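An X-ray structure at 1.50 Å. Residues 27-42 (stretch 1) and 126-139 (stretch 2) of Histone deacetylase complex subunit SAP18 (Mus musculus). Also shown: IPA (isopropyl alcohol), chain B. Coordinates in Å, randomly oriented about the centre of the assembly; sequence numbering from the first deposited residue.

Stretch 1, residues 27-42: PLLLRVFTTNNGRHHR
Stretch 2, residues 126-139: KFQIGDYLDIAITP

Two parallel strands, 28-35 and 132-138, lie side by side with axes 4.6 Å apart at closest approach and crossing at -24°. Val32 pairs with Leu133, Phe33 with Asp134, Thr34 with Ile135 and Thr35 with Ala136, CA to CA 4.7-4.8 Å. Before this register begins, the backbones diverge and side chains fill the gap: Leu28 (chi1 p) sets CD2 3.7 Å from Ile129 CD1, and Leu30 (t, p) brings CD1 3.5 Å from Phe127 CZ. The type II turn Gln128-Asp131, with Gly130 at phi/psi 112/-27, leads into the second strand, and water 1 bridges Arg31 N and Asp131 O.

The ladder then uses alternate residues, as parallel pairing requires, here Arg31, Phe33 and Thr35 against Leu133, Ile135 and Ile137: Leu133 N to Arg31 O (3.0 Å), Phe33 N to Leu133 O (2.8 Å), Ile135 N to Phe33 O (2.8 Å), Thr35 N to Ile135 O (3.0 Å) and Ile137 N to Thr35 O (3.0 Å). Val32 (t) shares a face with Leu133, Thr34 and Ile135, its CG1 3.6 Å from Ile135 CD1 (Ile135 m, t). On the other face, Phe33 (m, chi2 88°) turns its edge toward the Tyr132 ring face, centroids 5.5 Å apart, planes at 82°. Thr34 OG1 (p) hydrogen-bonds isopropanol O2 at 2.8 Å. Thr35 (p) folds its OG1 back to Arg39 O, 2.6 Å, tying the loop to the strand, while water 2 links Thr35 OG1, Gly38 N and Ile137 O. Gly38, at phi/psi 96/2, adopts angles that call for glycine.

Asp134 (t, chi2 63°) gathers the returning loop: OD2 accepts from His40 ND1 (2.8 Å) and His41 N (3.0 Å), OD1 from His41 ND1 (2.6 Å). Both histidines are m. Ala136 CB covers one face of the His40 ring, 4.1 Å from its centroid.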

# COMPACT_ATOMS: atom_id res chain seq x y z
N PRO A 27 11.85 -2.04 12.37
CA PRO A 27 11.09 -1.73 11.16
C PRO A 27 11.10 -2.88 10.16
O PRO A 27 12.00 -3.74 10.15
CB PRO A 27 11.82 -0.50 10.59
CG PRO A 27 13.20 -0.57 11.13
CD PRO A 27 13.11 -1.27 12.49
N LEU A 28 10.07 -2.88 9.32
CA LEU A 28 9.97 -3.80 8.22
C LEU A 28 10.59 -3.16 6.98
O LEU A 28 10.68 -1.93 6.87
CB LEU A 28 8.50 -4.14 7.95
CG LEU A 28 7.53 -3.02 7.56
CD1 LEU A 28 7.36 -3.00 6.04
CD2 LEU A 28 6.18 -3.20 8.23
N LEU A 29 11.04 -3.99 6.06
CA LEU A 29 11.57 -3.50 4.80
C LEU A 29 10.43 -3.57 3.79
O LEU A 29 9.95 -4.66 3.45
CB LEU A 29 12.82 -4.30 4.35
CG LEU A 29 13.62 -3.68 3.18
CD1 LEU A 29 15.07 -4.20 3.14
CD2 LEU A 29 12.95 -3.96 1.86
N LEU A 30 10.01 -2.40 3.31
CA LEU A 30 8.89 -2.29 2.36
C LEU A 30 9.45 -2.07 0.95
O LEU A 30 10.25 -1.19 0.74
CB LEU A 30 8.07 -1.08 2.76
CG LEU A 30 6.87 -0.70 1.86
CD1 LEU A 30 5.84 -1.82 1.92
CD2 LEU A 30 6.29 0.64 2.26
N ARG A 31 9.02 -2.90 0.00
CA ARG A 31 9.46 -2.78 -1.40
C ARG A 31 8.35 -2.10 -2.19
O ARG A 31 7.21 -2.59 -2.24
CB ARG A 31 9.75 -4.17 -1.97
CG ARG A 31 10.88 -4.92 -1.18
CD ARG A 31 11.11 -6.33 -1.71
NE ARG A 31 11.71 -6.30 -3.04
CZ ARG A 31 11.98 -7.37 -3.77
NH1 ARG A 31 11.71 -8.60 -3.31
NH2 ARG A 31 12.51 -7.23 -4.98
N VAL A 32 8.66 -0.93 -2.74
CA VAL A 32 7.67 -0.09 -3.42
C VAL A 32 8.02 -0.00 -4.89
O VAL A 32 9.16 0.29 -5.25
CB VAL A 32 7.72 1.33 -2.83
CG1 VAL A 32 6.71 2.24 -3.52
CG2 VAL A 32 7.44 1.28 -1.33
N PHE A 33 7.05 -0.31 -5.74
CA PHE A 33 7.23 -0.21 -7.16
C PHE A 33 6.36 0.93 -7.61
O PHE A 33 5.32 1.18 -7.00
CB PHE A 33 6.82 -1.53 -7.82
CG PHE A 33 7.67 -2.70 -7.34
CD1 PHE A 33 7.32 -3.42 -6.21
CD2 PHE A 33 8.84 -3.03 -8.01
CE1 PHE A 33 8.11 -4.45 -5.76
CE2 PHE A 33 9.63 -4.08 -7.58
CZ PHE A 33 9.28 -4.78 -6.43
N THR A 34 6.80 1.62 -8.65
CA THR A 34 6.06 2.81 -9.10
C THR A 34 5.89 2.79 -10.61
O THR A 34 6.69 2.19 -11.34
CB THR A 34 6.74 4.17 -8.67
OG1 THR A 34 8.09 4.23 -9.19
CG2 THR A 34 6.81 4.31 -7.14
N THR A 35 4.83 3.45 -11.08
CA THR A 35 4.66 3.65 -12.52
C THR A 35 4.37 5.10 -12.82
O THR A 35 3.96 5.87 -11.94
CB THR A 35 3.47 2.83 -13.11
OG1 THR A 35 2.23 3.41 -12.66
CG2 THR A 35 3.54 1.39 -12.70
N ASN A 36 4.59 5.47 -14.09
CA ASN A 36 4.15 6.78 -14.59
C ASN A 36 3.36 6.71 -15.90
O ASN A 36 3.27 7.70 -16.62
CB ASN A 36 5.31 7.78 -14.68
CG ASN A 36 6.40 7.35 -15.66
OD1 ASN A 36 6.31 6.32 -16.34
ND2 ASN A 36 7.46 8.15 -15.74
N ASN A 37 2.79 5.55 -16.18
CA ASN A 37 2.00 5.35 -17.40
C ASN A 37 0.51 5.46 -17.19
O ASN A 37 -0.28 5.27 -18.12
CB ASN A 37 2.32 3.98 -18.03
CG ASN A 37 1.85 2.81 -17.20
OD1 ASN A 37 1.50 2.96 -16.03
ND2 ASN A 37 1.82 1.61 -17.81
N GLY A 38 0.10 5.73 -15.96
CA GLY A 38 -1.31 5.88 -15.66
C GLY A 38 -2.02 4.65 -15.11
O GLY A 38 -3.23 4.69 -14.87
N ARG A 39 -1.29 3.56 -14.91
CA ARG A 39 -1.90 2.36 -14.36
C ARG A 39 -0.93 1.59 -13.50
O ARG A 39 0.27 1.86 -13.53
CB ARG A 39 -2.42 1.47 -15.46
CG ARG A 39 -1.38 0.96 -16.38
CD ARG A 39 -2.01 0.76 -17.75
NE ARG A 39 -2.71 1.98 -18.13
CZ ARG A 39 -2.30 2.81 -19.08
NH1 ARG A 39 -1.19 2.56 -19.76
NH2 ARG A 39 -3.01 3.91 -19.33
N HIS A 40 -1.47 0.68 -12.70
CA HIS A 40 -0.61 -0.20 -11.93
C HIS A 40 0.18 -1.14 -12.82
O HIS A 40 -0.18 -1.41 -13.96
CB HIS A 40 -1.42 -0.97 -10.87
CG HIS A 40 -1.84 -0.10 -9.74
ND1 HIS A 40 -0.93 0.39 -8.82
CD2 HIS A 40 -3.03 0.47 -9.43
CE1 HIS A 40 -1.55 1.18 -7.97
NE2 HIS A 40 -2.81 1.27 -8.33
N HIS A 41 1.29 -1.63 -12.29
CA HIS A 41 1.97 -2.73 -12.92
C HIS A 41 0.98 -3.89 -13.11
O HIS A 41 0.09 -4.12 -12.29
CB HIS A 41 3.15 -3.23 -12.06
CG HIS A 41 4.36 -2.35 -12.10
ND1 HIS A 41 4.72 -1.53 -11.06
CD2 HIS A 41 5.32 -2.20 -13.05
CE1 HIS A 41 5.84 -0.90 -11.37
NE2 HIS A 41 6.21 -1.26 -12.58
N ARG A 42 1.15 -4.60 -14.21
CA ARG A 42 0.35 -5.79 -14.46
C ARG A 42 0.91 -6.97 -13.66
O ARG A 42 2.09 -6.99 -13.33
CB ARG A 42 0.38 -6.11 -15.95
CG ARG A 42 -0.30 -5.04 -16.77
CD ARG A 42 -0.33 -5.42 -18.23
NE ARG A 42 0.97 -5.98 -18.56
CZ ARG A 42 2.07 -5.26 -18.73
NH1 ARG A 42 2.03 -3.93 -18.68
NH2 ARG A 42 3.21 -5.86 -18.98
N LYS A 126 -4.57 -4.80 5.91
CA LYS A 126 -4.04 -6.16 6.10
C LYS A 126 -2.82 -6.48 5.25
O LYS A 126 -2.63 -7.59 4.78
CB LYS A 126 -5.14 -7.18 5.90
CG LYS A 126 -6.31 -6.80 6.77
CD LYS A 126 -6.68 -7.91 7.64
CE LYS A 126 -7.53 -8.78 6.83
NZ LYS A 126 -7.98 -9.94 7.65
N PHE A 127 -2.00 -5.47 5.07
CA PHE A 127 -0.67 -5.64 4.49
C PHE A 127 0.09 -6.68 5.31
O PHE A 127 -0.02 -6.71 6.54
CB PHE A 127 0.07 -4.30 4.54
CG PHE A 127 1.45 -4.38 3.99
CD1 PHE A 127 1.68 -4.28 2.63
CD2 PHE A 127 2.52 -4.57 4.85
CE1 PHE A 127 2.97 -4.37 2.13
CE2 PHE A 127 3.78 -4.67 4.37
CZ PHE A 127 4.01 -4.58 3.02
N GLN A 128 0.85 -7.51 4.62
CA GLN A 128 1.74 -8.47 5.28
C GLN A 128 3.12 -8.31 4.74
O GLN A 128 3.33 -8.00 3.58
CB GLN A 128 1.25 -9.90 5.03
CG GLN A 128 -0.08 -10.15 5.69
CD GLN A 128 -0.57 -11.57 5.60
OE1 GLN A 128 -1.43 -11.97 6.38
NE2 GLN A 128 -0.05 -12.34 4.66
N ILE A 129 4.11 -8.53 5.62
CA ILE A 129 5.49 -8.54 5.17
C ILE A 129 5.56 -9.58 4.10
O ILE A 129 5.01 -10.67 4.26
CB ILE A 129 6.46 -8.91 6.35
CG1 ILE A 129 6.98 -7.65 7.01
CG2 ILE A 129 7.61 -9.75 5.87
CD1 ILE A 129 5.90 -6.87 7.65
N GLY A 130 6.20 -9.27 2.99
CA GLY A 130 6.23 -10.22 1.91
C GLY A 130 5.41 -9.67 0.76
O GLY A 130 5.63 -10.03 -0.40
N ASP A 131 4.44 -8.83 1.11
CA ASP A 131 3.67 -8.16 0.05
C ASP A 131 4.49 -7.02 -0.53
O ASP A 131 5.37 -6.48 0.14
CB ASP A 131 2.39 -7.52 0.59
CG ASP A 131 1.39 -8.51 1.16
OD1 ASP A 131 1.49 -9.75 0.92
OD2 ASP A 131 0.45 -8.04 1.86
N TYR A 132 4.13 -6.58 -1.74
CA TYR A 132 4.74 -5.38 -2.35
C TYR A 132 3.73 -4.25 -2.38
O TYR A 132 2.50 -4.48 -2.35
CB TYR A 132 5.21 -5.66 -3.78
CG TYR A 132 6.02 -6.94 -3.91
CD1 TYR A 132 7.17 -7.11 -3.18
CD2 TYR A 132 5.64 -7.93 -4.80
CE1 TYR A 132 7.93 -8.28 -3.30
CE2 TYR A 132 6.38 -9.08 -4.92
CZ TYR A 132 7.53 -9.24 -4.18
OH TYR A 132 8.30 -10.40 -4.28
N LEU A 133 4.24 -3.01 -2.42
CA LEU A 133 3.35 -1.86 -2.62
C LEU A 133 3.56 -1.29 -4.01
O LEU A 133 4.70 -1.13 -4.45
CB LEU A 133 3.69 -0.79 -1.59
CG LEU A 133 2.66 0.30 -1.37
CD1 LEU A 133 1.36 -0.27 -0.74
CD2 LEU A 133 3.30 1.33 -0.41
N ASP A 134 2.47 -1.03 -4.74
CA ASP A 134 2.61 -0.50 -6.11
C ASP A 134 1.94 0.86 -6.13
O ASP A 134 0.81 1.01 -5.68
CB ASP A 134 1.89 -1.43 -7.10
CG ASP A 134 2.35 -1.23 -8.52
OD1 ASP A 134 3.53 -1.47 -8.80
OD2 ASP A 134 1.54 -0.88 -9.40
N ILE A 135 2.63 1.87 -6.63
CA ILE A 135 2.05 3.22 -6.66
C ILE A 135 2.04 3.73 -8.09
O ILE A 135 3.09 3.88 -8.71
CB ILE A 135 2.85 4.20 -5.78
CG1 ILE A 135 3.08 3.61 -4.39
CG2 ILE A 135 2.14 5.57 -5.74
CD1 ILE A 135 3.96 4.52 -3.53
N ALA A 136 0.86 4.00 -8.62
CA ALA A 136 0.73 4.56 -9.94
C ALA A 136 0.65 6.08 -9.77
O ALA A 136 -0.28 6.58 -9.12
CB ALA A 136 -0.53 4.03 -10.63
N ILE A 137 1.62 6.80 -10.32
CA ILE A 137 1.69 8.26 -10.12
C ILE A 137 1.21 8.90 -11.41
O ILE A 137 1.67 8.54 -12.50
CB ILE A 137 3.11 8.69 -9.81
CG1 ILE A 137 3.64 7.92 -8.59
CG2 ILE A 137 3.16 10.22 -9.52
CD1 ILE A 137 5.12 8.17 -8.27
N THR A 138 0.28 9.85 -11.31
CA THR A 138 -0.23 10.54 -12.49
C THR A 138 -0.18 12.04 -12.27
O THR A 138 -0.21 12.52 -11.15
CB THR A 138 -1.65 10.10 -12.86
OG1 THR A 138 -2.50 10.23 -11.73
CG2 THR A 138 -1.69 8.65 -13.36
N PRO A 139 -0.03 12.81 -13.35
CA PRO A 139 0.12 14.26 -13.20
C PRO A 139 -1.20 14.94 -12.82
O PRO A 139 -2.26 14.31 -12.86
CB PRO A 139 0.59 14.71 -14.60
CG PRO A 139 0.08 13.68 -15.52
CD PRO A 139 0.06 12.38 -14.76
C1 IPA B . 8.10 7.35 -10.93
C2 IPA B . 8.44 6.45 -12.10
C3 IPA B . 9.96 6.38 -12.24
O2 IPA B . 7.94 5.14 -11.88
O HOH W 1 7.51 -5.16 0.79
O HOH W 2 1.08 5.91 -13.36
O HOH W 3 1.56 9.36 -15.34